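Local atomic coordinates of citrinin polyketide synthase (Monascus purpureus, PDB entry 5MPT), a protein that builds the polyketide precursor of the mycotoxin citrinin as a non-reducing polyketide synthase; this chain is its C-methyltransferase (CMeT) domain, bound to S-adenosyl-L-homocysteine. Residues G35-Y40 and S180-V185; Y40-M45 and T368-N373; L208-M213 and Q279-A284; V235-T240 and P258-K263. All blocks are in the same frame, centred on the assembly; numbering follows the deposited sequence.

Contact 1 of 4, residues G35-Y40 and S180-V185; sequences GQLGTY and SPINAV. With EDO (1,2-ethanediol), chain C.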
loop_
_atom_site.group_PDB
_atom_site.type_symbol
_atom_site.label_atom_id
_atom_site.label_comp_id
_atom_site.label_asym_id
_atom_site.label_seq_id
_atom_site.Cartn_x
_atom_site.Cartn_y
_atom_site.Cartn_z
ATOM N N GLY A 35 11.713 3.398 13.219
ATOM C CA GLY A 35 10.273 3.424 13.127
ATOM C C GLY A 35 9.569 2.269 13.763
ATOM O O GLY A 35 8.358 2.181 13.588
ATOM N N GLN A 36 10.287 1.419 14.492
ATOM C CA GLN A 36 9.714 0.334 15.272
ATOM C C GLN A 36 9.123 -0.776 14.399
ATOM O O GLN A 36 8.205 -1.484 14.823
ATOM C CB GLN A 36 8.667 0.870 16.258
ATOM C CG GLN A 36 9.232 1.913 17.220
ATOM C CD GLN A 36 10.510 1.440 17.921
ATOM O OE1 GLN A 36 10.483 0.476 18.668
ATOM N NE2 GLN A 36 11.644 2.117 17.652
ATOM N N LEU A 37 9.695 -0.966 13.212
ATOM C CA LEU A 37 9.393 -2.063 12.308
ATOM C C LEU A 37 10.438 -3.180 12.346
ATOM O O LEU A 37 10.309 -4.159 11.615
ATOM C CB LEU A 37 9.260 -1.510 10.870
ATOM C CG LEU A 37 8.387 -2.346 9.910
ATOM C CD1 LEU A 37 6.938 -2.355 10.360
ATOM C CD2 LEU A 37 8.575 -1.759 8.497
ATOM N N GLY A 38 11.467 -3.079 13.185
ATOM C CA GLY A 38 12.531 -4.062 13.086
ATOM C C GLY A 38 12.237 -5.444 13.633
ATOM O O GLY A 38 13.060 -6.340 13.442
ATOM N N THR A 39 11.071 -5.684 14.216
ATOM C CA THR A 39 10.666 -7.044 14.547
ATOM C C THR A 39 9.448 -7.461 13.767
ATOM O O THR A 39 8.867 -8.508 14.078
ATOM C CB THR A 39 10.359 -7.186 16.030
ATOM O OG1 THR A 39 9.329 -6.263 16.395
ATOM C CG2 THR A 39 11.600 -6.912 16.858
ATOM N N TYR A 40 9.043 -6.684 12.765
ATOM C CA TYR A 40 7.723 -6.902 12.174
ATOM C C TYR A 40 7.649 -8.224 11.417
ATOM O O TYR A 40 6.688 -8.985 11.583
ATOM C CB TYR A 40 7.377 -5.735 11.258
ATOM C CG TYR A 40 5.891 -5.618 10.896
ATOM C CD1 TYR A 40 4.990 -5.006 11.768
ATOM C CD2 TYR A 40 5.402 -6.057 9.670
ATOM C CE1 TYR A 40 3.653 -4.895 11.460
ATOM C CE2 TYR A 40 4.046 -5.918 9.343
ATOM C CZ TYR A 40 3.199 -5.305 10.227
ATOM O OH TYR A 40 1.887 -5.148 9.925
ATOM N N SER A 180 0.668 3.410 11.330
ATOM C CA SER A 180 1.294 2.100 11.429
ATOM C C SER A 180 2.709 2.133 10.855
ATOM O O SER A 180 2.899 2.540 9.699
ATOM C CB SER A 180 0.481 1.048 10.696
ATOM O OG SER A 180 -0.677 0.722 11.434
ATOM N N PRO A 181 3.718 1.692 11.625
ATOM C CA PRO A 181 5.089 1.640 11.106
ATOM C C PRO A 181 5.217 0.996 9.730
ATOM O O PRO A 181 6.028 1.449 8.926
ATOM C CB PRO A 181 5.823 0.843 12.202
ATOM C CG PRO A 181 5.136 1.242 13.442
ATOM C CD PRO A 181 3.657 1.271 13.039
ATOM N N ILE A 182 4.409 -0.019 9.412
ATOM C CA ILE A 182 4.559 -0.709 8.133
ATOM C C ILE A 182 4.410 0.259 6.964
ATOM O O ILE A 182 4.967 0.029 5.884
ATOM C CB ILE A 182 3.537 -1.867 8.036
ATOM C CG1 ILE A 182 3.739 -2.713 6.775
ATOM C CG2 ILE A 182 2.090 -1.346 7.995
ATOM C CD1 ILE A 182 5.041 -3.412 6.691
ATOM N N ASN A 183 3.677 1.356 7.157
ATOM C CA ASN A 183 3.619 2.440 6.186
ATOM C C ASN A 183 4.453 3.662 6.579
ATOM O O ASN A 183 5.066 4.285 5.712
ATOM C CB ASN A 183 2.178 2.879 5.991
ATOM C CG ASN A 183 1.406 1.914 5.137
ATOM O OD1 ASN A 183 1.830 1.542 4.047
ATOM N ND2 ASN A 183 0.285 1.465 5.642
ATOM N N ALA A 184 4.441 4.049 7.849
ATOM C CA ALA A 184 5.112 5.283 8.264
ATOM C C ALA A 184 6.609 5.241 8.013
ATOM O O ALA A 184 7.209 6.275 7.722
ATOM C CB ALA A 184 4.831 5.573 9.730
ATOM N N VAL A 185 7.224 4.067 8.091
ATOM C CA VAL A 185 8.675 3.969 7.937
ATOM C C VAL A 185 9.105 4.607 6.622
ATOM O O VAL A 185 10.005 5.466 6.577
ATOM C CB VAL A 185 9.108 2.493 8.020
ATOM C CG1 VAL A 185 10.416 2.250 7.216
ATOM C CG2 VAL A 185 9.262 2.105 9.464
HETATM C C1 EDO C . 9.087 -2.714 17.967
HETATM O O1 EDO C . 9.874 -3.896 17.820
HETATM C C2 EDO C . 7.621 -3.102 18.064
HETATM O O2 EDO C . 7.351 -4.156 17.124
#

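Contact 2 of 4, residues Y40-M45 and T368-N373; sequences YYNEVM and TRPEAN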
loop_
_atom_site.group_PDB
_atom_site.type_symbol
_atom_site.label_atom_id
_atom_site.label_comp_id
_atom_site.label_asym_id
_atom_site.label_seq_id
_atom_site.Cartn_x
_atom_site.Cartn_y
_atom_site.Cartn_z
ATOM N N TYR A 40 9.043 -6.684 12.765
ATOM C CA TYR A 40 7.723 -6.902 12.174
ATOM C C TYR A 40 7.649 -8.224 11.417
ATOM O O TYR A 40 6.688 -8.985 11.583
ATOM C CB TYR A 40 7.377 -5.735 11.258
ATOM C CG TYR A 40 5.891 -5.618 10.896
ATOM C CD1 TYR A 40 4.990 -5.006 11.768
ATOM C CD2 TYR A 40 5.402 -6.057 9.670
ATOM C CE1 TYR A 40 3.653 -4.895 11.460
ATOM C CE2 TYR A 40 4.046 -5.918 9.343
ATOM C CZ TYR A 40 3.199 -5.305 10.227
ATOM O OH TYR A 40 1.887 -5.148 9.925
ATOM N N TYR A 41 8.628 -8.504 10.554
ATOM C CA TYR A 41 8.542 -9.716 9.741
ATOM C C TYR A 41 8.593 -10.967 10.604
ATOM O O TYR A 41 7.792 -11.899 10.423
ATOM C CB TYR A 41 9.667 -9.733 8.708
ATOM C CG TYR A 41 9.634 -10.905 7.752
ATOM C CD1 TYR A 41 8.839 -10.875 6.610
ATOM C CD2 TYR A 41 10.394 -12.042 7.986
ATOM C CE1 TYR A 41 8.802 -11.948 5.730
ATOM C CE2 TYR A 41 10.357 -13.123 7.112
ATOM C CZ TYR A 41 9.561 -13.068 5.990
ATOM O OH TYR A 41 9.536 -14.141 5.131
ATOM N N ASN A 42 9.501 -11.009 11.566
ATOM C CA ASN A 42 9.706 -12.234 12.330
ATOM C C ASN A 42 8.833 -12.354 13.562
ATOM O O ASN A 42 8.622 -13.471 14.033
ATOM C CB ASN A 42 11.176 -12.335 12.740
ATOM C CG ASN A 42 12.075 -12.640 11.560
ATOM O OD1 ASN A 42 11.724 -13.430 10.687
ATOM N ND2 ASN A 42 13.242 -12.013 11.526
ATOM N N GLU A 43 8.340 -11.246 14.121
ATOM C CA GLU A 43 7.597 -11.340 15.379
ATOM C C GLU A 43 6.146 -10.872 15.317
ATOM O O GLU A 43 5.327 -11.384 16.070
ATOM C CB GLU A 43 8.315 -10.550 16.484
ATOM C CG GLU A 43 9.681 -11.096 16.861
ATOM C CD GLU A 43 10.293 -10.357 18.056
ATOM O OE1 GLU A 43 9.532 -9.778 18.874
ATOM O OE2 GLU A 43 11.540 -10.351 18.167
ATOM N N VAL A 44 5.799 -9.922 14.465
ATOM C CA VAL A 44 4.453 -9.378 14.411
ATOM C C VAL A 44 3.639 -10.087 13.355
ATOM O O VAL A 44 2.545 -10.577 13.641
ATOM C CB VAL A 44 4.495 -7.849 14.173
ATOM C CG1 VAL A 44 3.142 -7.251 14.411
ATOM C CG2 VAL A 44 5.461 -7.200 15.135
ATOM N N MET A 45 4.210 -10.237 12.161
ATOM C CA MET A 45 3.455 -10.809 11.047
ATOM C C MET A 45 3.002 -12.245 11.285
ATOM O O MET A 45 1.886 -12.572 10.862
ATOM C CB MET A 45 4.267 -10.718 9.744
ATOM C CG MET A 45 4.203 -9.360 9.090
ATOM S SD MET A 45 5.244 -9.183 7.591
ATOM C CE MET A 45 4.698 -10.706 6.742
ATOM N N THR A 368 19.350 -4.816 4.625
ATOM C CA THR A 368 19.578 -6.171 5.119
ATOM C C THR A 368 18.432 -6.693 5.973
ATOM O O THR A 368 18.244 -7.918 6.066
ATOM C CB THR A 368 20.881 -6.220 5.929
ATOM O OG1 THR A 368 20.723 -5.447 7.123
ATOM C CG2 THR A 368 22.038 -5.663 5.114
ATOM N N ARG A 369 17.656 -5.814 6.592
ATOM C CA ARG A 369 16.504 -6.270 7.342
ATOM C C ARG A 369 15.435 -6.838 6.407
ATOM O O ARG A 369 15.250 -6.342 5.290
ATOM C CB ARG A 369 15.941 -5.117 8.175
ATOM C CG ARG A 369 16.896 -4.664 9.273
ATOM C CD ARG A 369 16.326 -3.482 10.052
ATOM N NE ARG A 369 17.271 -3.085 11.094
ATOM C CZ ARG A 369 17.328 -3.656 12.296
ATOM N NH1 ARG A 369 16.480 -4.650 12.592
ATOM N NH2 ARG A 369 18.220 -3.247 13.198
ATOM N N PRO A 370 14.739 -7.895 6.821
ATOM C CA PRO A 370 13.721 -8.497 5.944
ATOM C C PRO A 370 12.617 -7.532 5.563
ATOM O O PRO A 370 12.060 -7.656 4.472
ATOM C CB PRO A 370 13.201 -9.676 6.785
ATOM C CG PRO A 370 13.567 -9.338 8.218
ATOM C CD PRO A 370 14.853 -8.599 8.109
ATOM N N GLU A 371 12.294 -6.568 6.431
ATOM C CA GLU A 371 11.240 -5.613 6.143
ATOM C C GLU A 371 11.594 -4.720 4.974
ATOM O O GLU A 371 10.696 -4.190 4.327
ATOM C CB GLU A 371 10.958 -4.767 7.379
ATOM C CG GLU A 371 10.443 -5.542 8.576
ATOM C CD GLU A 371 11.507 -6.226 9.433
ATOM O OE1 GLU A 371 12.736 -5.911 9.348
ATOM O OE2 GLU A 371 11.097 -7.076 10.262
ATOM N N ALA A 372 12.891 -4.514 4.709
ATOM C CA ALA A 372 13.312 -3.729 3.550
ATOM C C ALA A 372 12.815 -4.314 2.237
ATOM O O ALA A 372 12.856 -3.618 1.231
ATOM C CB ALA A 372 14.848 -3.598 3.530
ATOM N N ASN A 373 12.313 -5.554 2.225
ATOM C CA ASN A 373 11.733 -6.150 1.028
ATOM C C ASN A 373 10.219 -6.021 0.983
ATOM O O ASN A 373 9.612 -6.274 -0.076
ATOM C CB ASN A 373 12.122 -7.629 0.921
ATOM C CG ASN A 373 13.617 -7.829 0.832
ATOM O OD1 ASN A 373 14.307 -7.123 0.101
ATOM N ND2 ASN A 373 14.138 -8.781 1.611
HETATM O O HOH W 1 11.684 -9.187 11.812
#

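Contact 3 of 4, residues L208-M213 and Q279-A284; sequences LRILEM and QHIILA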
loop_
_atom_site.group_PDB
_atom_site.type_symbol
_atom_site.label_atom_id
_atom_site.label_comp_id
_atom_site.label_asym_id
_atom_site.label_seq_id
_atom_site.Cartn_x
_atom_site.Cartn_y
_atom_site.Cartn_z
ATOM N N LEU A 208 8.786 24.679 -6.702
ATOM C CA LEU A 208 8.839 23.247 -6.915
ATOM C C LEU A 208 7.403 22.751 -7.009
ATOM O O LEU A 208 6.576 23.040 -6.137
ATOM C CB LEU A 208 9.590 22.592 -5.761
ATOM C CG LEU A 208 10.013 21.138 -5.909
ATOM C CD1 LEU A 208 10.950 20.997 -7.068
ATOM C CD2 LEU A 208 10.700 20.662 -4.590
ATOM N N ARG A 209 7.085 22.090 -8.104
ATOM C CA ARG A 209 5.738 21.612 -8.352
ATOM C C ARG A 209 5.690 20.122 -8.073
ATOM O O ARG A 209 6.362 19.323 -8.741
ATOM C CB ARG A 209 5.309 21.949 -9.780
ATOM C CG ARG A 209 5.385 23.453 -10.037
ATOM C CD ARG A 209 4.843 23.887 -11.406
ATOM N NE ARG A 209 4.519 25.319 -11.381
ATOM C CZ ARG A 209 5.037 26.245 -12.174
ATOM N NH1 ARG A 209 5.908 25.924 -13.129
ATOM N NH2 ARG A 209 4.653 27.510 -12.022
ATOM N N ILE A 210 4.900 19.769 -7.071
ATOM C CA ILE A 210 4.765 18.405 -6.572
ATOM C C ILE A 210 3.306 18.010 -6.701
ATOM O O ILE A 210 2.417 18.751 -6.261
ATOM C CB ILE A 210 5.209 18.285 -5.103
ATOM C CG1 ILE A 210 6.619 18.827 -4.937
ATOM C CG2 ILE A 210 5.058 16.823 -4.634
ATOM C CD1 ILE A 210 7.131 18.816 -3.462
ATOM N N LEU A 211 3.057 16.854 -7.302
ATOM C CA LEU A 211 1.703 16.335 -7.437
ATOM C C LEU A 211 1.638 14.956 -6.801
ATOM O O LEU A 211 2.428 14.069 -7.143
ATOM C CB LEU A 211 1.277 16.273 -8.901
ATOM C CG LEU A 211 -0.193 15.904 -9.167
ATOM C CD1 LEU A 211 -0.715 16.725 -10.358
ATOM C CD2 LEU A 211 -0.320 14.428 -9.413
ATOM N N GLU A 212 0.694 14.772 -5.899
ATOM C CA GLU A 212 0.497 13.492 -5.243
ATOM C C GLU A 212 -0.719 12.809 -5.856
ATOM O O GLU A 212 -1.818 13.374 -5.871
ATOM C CB GLU A 212 0.335 13.654 -3.730
ATOM C CG GLU A 212 0.172 12.319 -3.042
ATOM C CD GLU A 212 -0.011 12.405 -1.552
ATOM O OE1 GLU A 212 -0.101 13.527 -1.012
ATOM O OE2 GLU A 212 -0.108 11.325 -0.934
ATOM N N MET A 213 -0.502 11.610 -6.376
ATOM C CA MET A 213 -1.591 10.792 -6.869
ATOM C C MET A 213 -2.028 9.806 -5.800
ATOM O O MET A 213 -1.250 9.407 -4.940
ATOM C CB MET A 213 -1.171 10.045 -8.126
ATOM C CG MET A 213 -0.785 11.014 -9.229
ATOM S SD MET A 213 -0.421 10.177 -10.762
ATOM C CE MET A 213 -0.967 11.392 -11.951
ATOM N N GLN A 279 4.968 18.949 -13.702
ATOM C CA GLN A 279 5.398 18.653 -12.351
ATOM C C GLN A 279 6.863 18.221 -12.252
ATOM O O GLN A 279 7.360 17.466 -13.100
ATOM C CB GLN A 279 4.525 17.528 -11.758
ATOM C CG GLN A 279 3.073 17.758 -11.780
ATOM C CD GLN A 279 2.634 19.011 -11.047
ATOM O OE1 GLN A 279 2.944 19.232 -9.888
ATOM N NE2 GLN A 279 1.896 19.848 -11.754
ATOM N N HIS A 280 7.545 18.690 -11.196
ATOM C CA HIS A 280 8.893 18.218 -10.858
ATOM C C HIS A 280 8.875 16.836 -10.233
ATOM O O HIS A 280 9.755 16.011 -10.513
ATOM C CB HIS A 280 9.573 19.165 -9.863
ATOM C CG HIS A 280 9.865 20.513 -10.428
ATOM N ND1 HIS A 280 8.985 21.566 -10.315
ATOM C CD2 HIS A 280 10.939 20.984 -11.103
ATOM C CE1 HIS A 280 9.507 22.633 -10.898
ATOM N NE2 HIS A 280 10.683 22.297 -11.392
ATOM N N ILE A 281 7.873 16.569 -9.404
ATOM C CA ILE A 281 7.800 15.380 -8.562
ATOM C C ILE A 281 6.383 14.859 -8.560
ATOM O O ILE A 281 5.434 15.610 -8.298
ATOM C CB ILE A 281 8.235 15.692 -7.118
ATOM C CG1 ILE A 281 9.605 16.326 -7.110
ATOM C CG2 ILE A 281 8.190 14.451 -6.264
ATOM C CD1 ILE A 281 10.008 16.800 -5.709
ATOM N N ILE A 282 6.228 13.572 -8.839
ATOM C CA ILE A 282 4.979 12.879 -8.577
ATOM C C ILE A 282 5.216 11.866 -7.468
ATOM O O ILE A 282 6.088 10.999 -7.574
ATOM C CB ILE A 282 4.409 12.221 -9.834
ATOM C CG1 ILE A 282 3.959 13.344 -10.754
ATOM C CG2 ILE A 282 3.207 11.292 -9.493
ATOM C CD1 ILE A 282 3.572 12.916 -12.093
ATOM N N LEU A 283 4.470 12.040 -6.393
ATOM C CA LEU A 283 4.392 11.123 -5.263
ATOM C C LEU A 283 3.199 10.199 -5.444
ATOM O O LEU A 283 2.138 10.661 -5.846
ATOM C CB LEU A 283 4.244 11.922 -3.970
ATOM C CG LEU A 283 5.392 12.863 -3.598
ATOM C CD1 LEU A 283 5.136 13.508 -2.244
ATOM C CD2 LEU A 283 6.722 12.144 -3.606
ATOM N N ALA A 284 3.357 8.898 -5.120
ATOM C CA ALA A 284 2.277 7.930 -5.358
ATOM C C ALA A 284 2.493 6.764 -4.396
ATOM O O ALA A 284 3.327 5.887 -4.657
ATOM C CB ALA A 284 2.252 7.468 -6.808
HETATM O O HOH W 2 1.725 20.883 -8.312
#

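Contact 4 of 4, residues V235-T240 and P258-K263; sequences VEYTMT and PFMKFK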
loop_
_atom_site.group_PDB
_atom_site.type_symbol
_atom_site.label_atom_id
_atom_site.label_comp_id
_atom_site.label_asym_id
_atom_site.label_seq_id
_atom_site.Cartn_x
_atom_site.Cartn_y
_atom_site.Cartn_z
ATOM N N VAL A 235 6.774 26.376 -3.283
ATOM C CA VAL A 235 6.217 25.077 -3.647
ATOM C C VAL A 235 4.754 25.252 -4.010
ATOM O O VAL A 235 4.054 26.110 -3.467
ATOM C CB VAL A 235 6.374 24.052 -2.498
ATOM C CG1 VAL A 235 5.730 24.579 -1.232
ATOM C CG2 VAL A 235 5.744 22.704 -2.872
ATOM N N GLU A 236 4.300 24.426 -4.946
ATOM C CA GLU A 236 2.888 24.195 -5.208
ATOM C C GLU A 236 2.671 22.694 -5.105
ATOM O O GLU A 236 3.257 21.928 -5.881
ATOM C CB GLU A 236 2.488 24.739 -6.589
ATOM C CG GLU A 236 2.607 26.265 -6.713
ATOM C CD GLU A 236 2.581 26.765 -8.164
ATOM O OE1 GLU A 236 2.317 25.951 -9.077
ATOM O OE2 GLU A 236 2.831 27.974 -8.388
ATOM N N TYR A 237 1.882 22.273 -4.105
ATOM C CA TYR A 237 1.577 20.865 -3.843
ATOM C C TYR A 237 0.147 20.568 -4.253
ATOM O O TYR A 237 -0.793 21.101 -3.658
ATOM C CB TYR A 237 1.770 20.557 -2.373
ATOM C CG TYR A 237 1.812 19.091 -2.031
ATOM C CD1 TYR A 237 0.655 18.324 -1.989
ATOM C CD2 TYR A 237 3.014 18.485 -1.709
ATOM C CE1 TYR A 237 0.707 16.982 -1.637
ATOM C CE2 TYR A 237 3.077 17.161 -1.355
ATOM C CZ TYR A 237 1.917 16.409 -1.324
ATOM O OH TYR A 237 1.999 15.082 -0.967
ATOM N N THR A 238 -0.016 19.734 -5.276
ATOM C CA THR A 238 -1.322 19.369 -5.783
ATOM C C THR A 238 -1.633 17.984 -5.232
ATOM O O THR A 238 -0.996 16.987 -5.602
ATOM C CB THR A 238 -1.353 19.415 -7.313
ATOM O OG1 THR A 238 -0.957 20.718 -7.765
ATOM C CG2 THR A 238 -2.749 19.119 -7.842
ATOM N N MET A 239 -2.590 17.934 -4.321
ATOM C CA MET A 239 -3.037 16.686 -3.741
ATOM C C MET A 239 -4.214 16.177 -4.564
ATOM O O MET A 239 -5.202 16.898 -4.753
ATOM C CB MET A 239 -3.441 16.901 -2.291
ATOM C CG MET A 239 -3.830 15.638 -1.595
ATOM S SD MET A 239 -4.678 15.985 -0.072
ATOM C CE MET A 239 -4.949 14.305 0.481
ATOM N N THR A 240 -4.109 14.948 -5.060
ATOM C CA THR A 240 -5.137 14.399 -5.936
ATOM C C THR A 240 -5.486 12.962 -5.561
ATOM O O THR A 240 -4.748 12.276 -4.847
ATOM C CB THR A 240 -4.691 14.448 -7.401
ATOM O OG1 THR A 240 -3.829 13.347 -7.697
ATOM C CG2 THR A 240 -3.968 15.756 -7.729
ATOM N N PRO A 258 -1.034 27.320 2.577
ATOM C CA PRO A 258 -1.464 28.139 1.438
ATOM C C PRO A 258 -0.876 27.706 0.108
ATOM O O PRO A 258 -1.295 28.230 -0.934
ATOM C CB PRO A 258 -0.958 29.529 1.820
ATOM C CG PRO A 258 0.337 29.238 2.517
ATOM C CD PRO A 258 0.114 27.935 3.273
ATOM N N PHE A 259 0.086 26.785 0.117
ATOM C CA PHE A 259 0.715 26.287 -1.093
ATOM C C PHE A 259 -0.029 25.090 -1.688
ATOM O O PHE A 259 0.529 24.386 -2.535
ATOM C CB PHE A 259 2.180 25.917 -0.815
ATOM C CG PHE A 259 2.374 24.912 0.323
ATOM C CD1 PHE A 259 2.068 23.569 0.147
ATOM C CD2 PHE A 259 2.877 25.318 1.546
ATOM C CE1 PHE A 259 2.244 22.654 1.168
ATOM C CE2 PHE A 259 3.064 24.405 2.577
ATOM C CZ PHE A 259 2.742 23.070 2.388
ATOM N N MET A 260 -1.275 24.860 -1.291
ATOM C CA MET A 260 -1.988 23.646 -1.667
ATOM C C MET A 260 -2.961 23.900 -2.806
ATOM O O MET A 260 -3.643 24.928 -2.847
ATOM C CB MET A 260 -2.752 23.070 -0.475
ATOM C CG MET A 260 -1.860 22.540 0.618
ATOM S SD MET A 260 -0.797 21.167 0.115
ATOM C CE MET A 260 -2.038 19.938 -0.285
ATOM N N LYS A 261 -3.005 22.947 -3.725
ATOM C CA LYS A 261 -4.079 22.796 -4.685
ATOM C C LYS A 261 -4.671 21.409 -4.447
ATOM O O LYS A 261 -3.970 20.496 -4.002
ATOM C CB LYS A 261 -3.575 22.943 -6.134
ATOM C CG LYS A 261 -2.651 24.160 -6.414
ATOM C CD LYS A 261 -3.340 25.516 -6.257
ATOM C CE LYS A 261 -4.376 25.782 -7.341
ATOM N NZ LYS A 261 -5.040 27.111 -7.167
ATOM N N PHE A 262 -5.971 21.251 -4.714
ATOM C CA PHE A 262 -6.672 19.983 -4.540
ATOM C C PHE A 262 -7.488 19.673 -5.793
ATOM O O PHE A 262 -8.194 20.547 -6.303
ATOM C CB PHE A 262 -7.634 20.015 -3.333
ATOM C CG PHE A 262 -6.986 20.385 -2.045
ATOM C CD1 PHE A 262 -6.730 21.714 -1.738
ATOM C CD2 PHE A 262 -6.636 19.410 -1.131
ATOM C CE1 PHE A 262 -6.129 22.058 -0.542
ATOM C CE2 PHE A 262 -6.039 19.753 0.051
ATOM C CZ PHE A 262 -5.786 21.078 0.346
ATOM N N LYS A 263 -7.430 18.425 -6.269
ATOM C CA LYS A 263 -8.067 18.078 -7.538
ATOM C C LYS A 263 -8.269 16.563 -7.639
ATOM O O LYS A 263 -7.448 15.783 -7.146
ATOM C CB LYS A 263 -7.235 18.594 -8.736
ATOM C CG LYS A 263 -7.876 18.367 -10.121
ATOM C CD LYS A 263 -7.016 18.929 -11.290
ATOM C CE LYS A 263 -7.713 18.777 -12.665
ATOM N NZ LYS A 263 -6.916 19.348 -13.795
#

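Contact 1 of 4, residues G35-Y40 and S180-V185
Torsions near 180° carry CG of Leu37 (chi1 -155°) and CG1 of Ile182 (chi1 -174°) anti to the backbone N. Leu37 faces the first turn of helix 181-198; Ile182 and the Tyr40 side chain cross at about a right angle. Residues 35-40 connect two helices: a Schellman motif ends helix 28-34, with Gln36 as its C-prime residue at positive phi, and a type I turn from Leu37 to Tyr40 leads into helix 40-62. CD1 of Leu37 rests on the peptide between Pro181 and Ile182, 3.6 Å from Ile182 N, while its CB meets Val185 CG2 at 3.9 Å. Gly35 packs with its backbone: its O lies 3.2 Å from Pro181 CB, and its CA also touches Val185 CG2. Further along, Ile182 CB sits over one face of the Tyr40 ring, and Ile182 CD1 comes to 3.8 Å from Tyr40 CE2. The far end of this tyrosine is fixed by Glu138 and Trp322, both hydrogen-bonded to its OH. No hydrogen bond crosses between the segments, so apolar packing joins the helix-turn-helix family region to the helix whose Ile182 side chain lies about 8 Å from that of the active-site Tyr177. Beside Thr39 a 1,2-ethanediol, probably from the crystallisation liquor, donates from O1 to Thr39 OG1 at 2.8 Å.

Contact 2 of 4, residues Y40-M45 and T368-N373
Glu371 OE2 is gripped from the first turn of helix 40-62: Tyr41 N donates to it directly at 2.9 Å, and a water donates to it at 2.7 Å. The direct bond is nearly straight, 168° at the hydrogen, and uses the anti lone pair of OE2, the one turned away from the other carboxylate oxygen. The same water accepts from Asn42 N at 2.9 Å, which ties two successive amides of the helix start to one oxygen. A bend in the glutamate at chi2 (83°) turns CD toward the helix. Beside this polar link, Pro370 supplies a small apolar patch: its CB lies 3.9 Å from Tyr41 CD2, approaching the ring obliquely, and its CG is 4.0 Å from Tyr41 CB. The helix begins with a wider pi-type turn in which Tyr40 O takes both Val44 N and Met45 N. Pro370 and Glu371 belong to a short 3-10 turn in the loop between strands 361-364 and 375-381, the antiparallel end of the domain's central sheet. Asp29 accepts from the amides of Thr368 and Arg369, just before the 3-10 turn, while Ile32 packs on Glu371. The side chain of Thr39, at the N-cap position, makes no capping bond; a carboxylate from far along the chain instead meets the amino end of the helix, where the helix dipole would probably stabilise its negative charge.

Contact 3 of 4, residues L208-M213 and Q279-A284
Arg209 O collects two backbone amides from the neighbouring strand, His280 N at 2.8 Å and Ile281 N at 3.2 Å, where the chain turns a corner at His280. From there the pairing is regular and parallel: Leu211 N donates to Ile281 O, Leu283 N to Leu211 O, and Met213 N to Leu283 O. A side chain joins in at the start, as His280 ND1 accepts from Arg209 N at 3.0 Å, almost straight at the hydrogen (172°) although the donor is tilted 25° out of the ring plane. With NE2 bonded to Ser10 O, this is consistent with a neutral ring protonated at NE2. A water lies between Gln279 OE1, 2.6 Å away, and Ile210 O. The two strands are third and fourth across the seven-stranded, Rossmann-like sheet of a class I methyltransferase, strand order 3-2-1-4-5-7-6, with helix 294-304 packed on Met213 and Ile282. Apolar contacts line both faces. On one, Ile210 and Ile281 lie side by side pointing the same way, with CG1 of Ile210 4.0 Å from CD1 of Ile281; on the other, Leu211 CB packs against Gln279 CG at 3.7 Å. Leu208 CD1 makes a CH-pi contact over the His280 ring, 3.9 Å from its centroid. The side chain of Glu212, whose OE1 bonds Tyr237 OH and Thr221 OG1, lies about 5 Å from bound S-adenosyl-L-homocysteine.

Contact 4 of 4, residues V235-T240 and P258-K263
Val235 and Phe259 open the tightly packed side of this parallel strand pair, the two strands of a beta-alpha-beta unit connected through helix 244-253. Phe259 CG sits between the backbone N and the carbonyl carbon (chi1 56°), and the ring offers a face to Val235 CG1, 4.1 Å from the centroid, and an edge to Tyr237 CB. Next comes an oblique Met-aromatic contact: the extended Met239 crosses Phe262 and brings SD to 4.0 Å from CE2. A second, of Met260 SD with the Tyr237 ring, is doubtful, since it rests on one of two modelled conformers. Helices 221-231 and 244-253 cover this face, Leu225 against Met260 and Ile247 against Phe262. Four backbone bonds join the strands, from Tyr237 N to Phe259 O at 3.0 Å as far as Lys263 N to Met239 O at 3.1 Å. On the other face, around Lys261 and Lys263, the contact is looser and nearer solvent, though Thr240 at its end is buried and bonded to Glu212 O. Lys263 reaches Asp272 only in a long, weak ion pair, whereas the exposed Lys261 bends at chi2 and chi3 and meets its neighbour through the base of its chain, with CB 3.8 Å from Thr238 OG1.

Contacts 1 and 2 form one cluster, centres 9 Å apart and sharing Tyr40; their segments alternate along the chain, and Leu37 O packs on Glu371 CD. Contacts 3 and 4 form a second, also 9 Å between centres, in one sheet where strands 208-213 and 235-241 are neighbours; contact 4 is nested within the loop closed by contact 3, which itself lies inside that closed by contact 2. The clusters stand well apart, with 25 Å between the centres of contacts 1 and 3, yet helix 181-198 runs on to strand 208-213. Thus the amino-terminal helical region is fastened to the methyltransferase core, whose sheet borders the bound S-adenosyl-L-homocysteine.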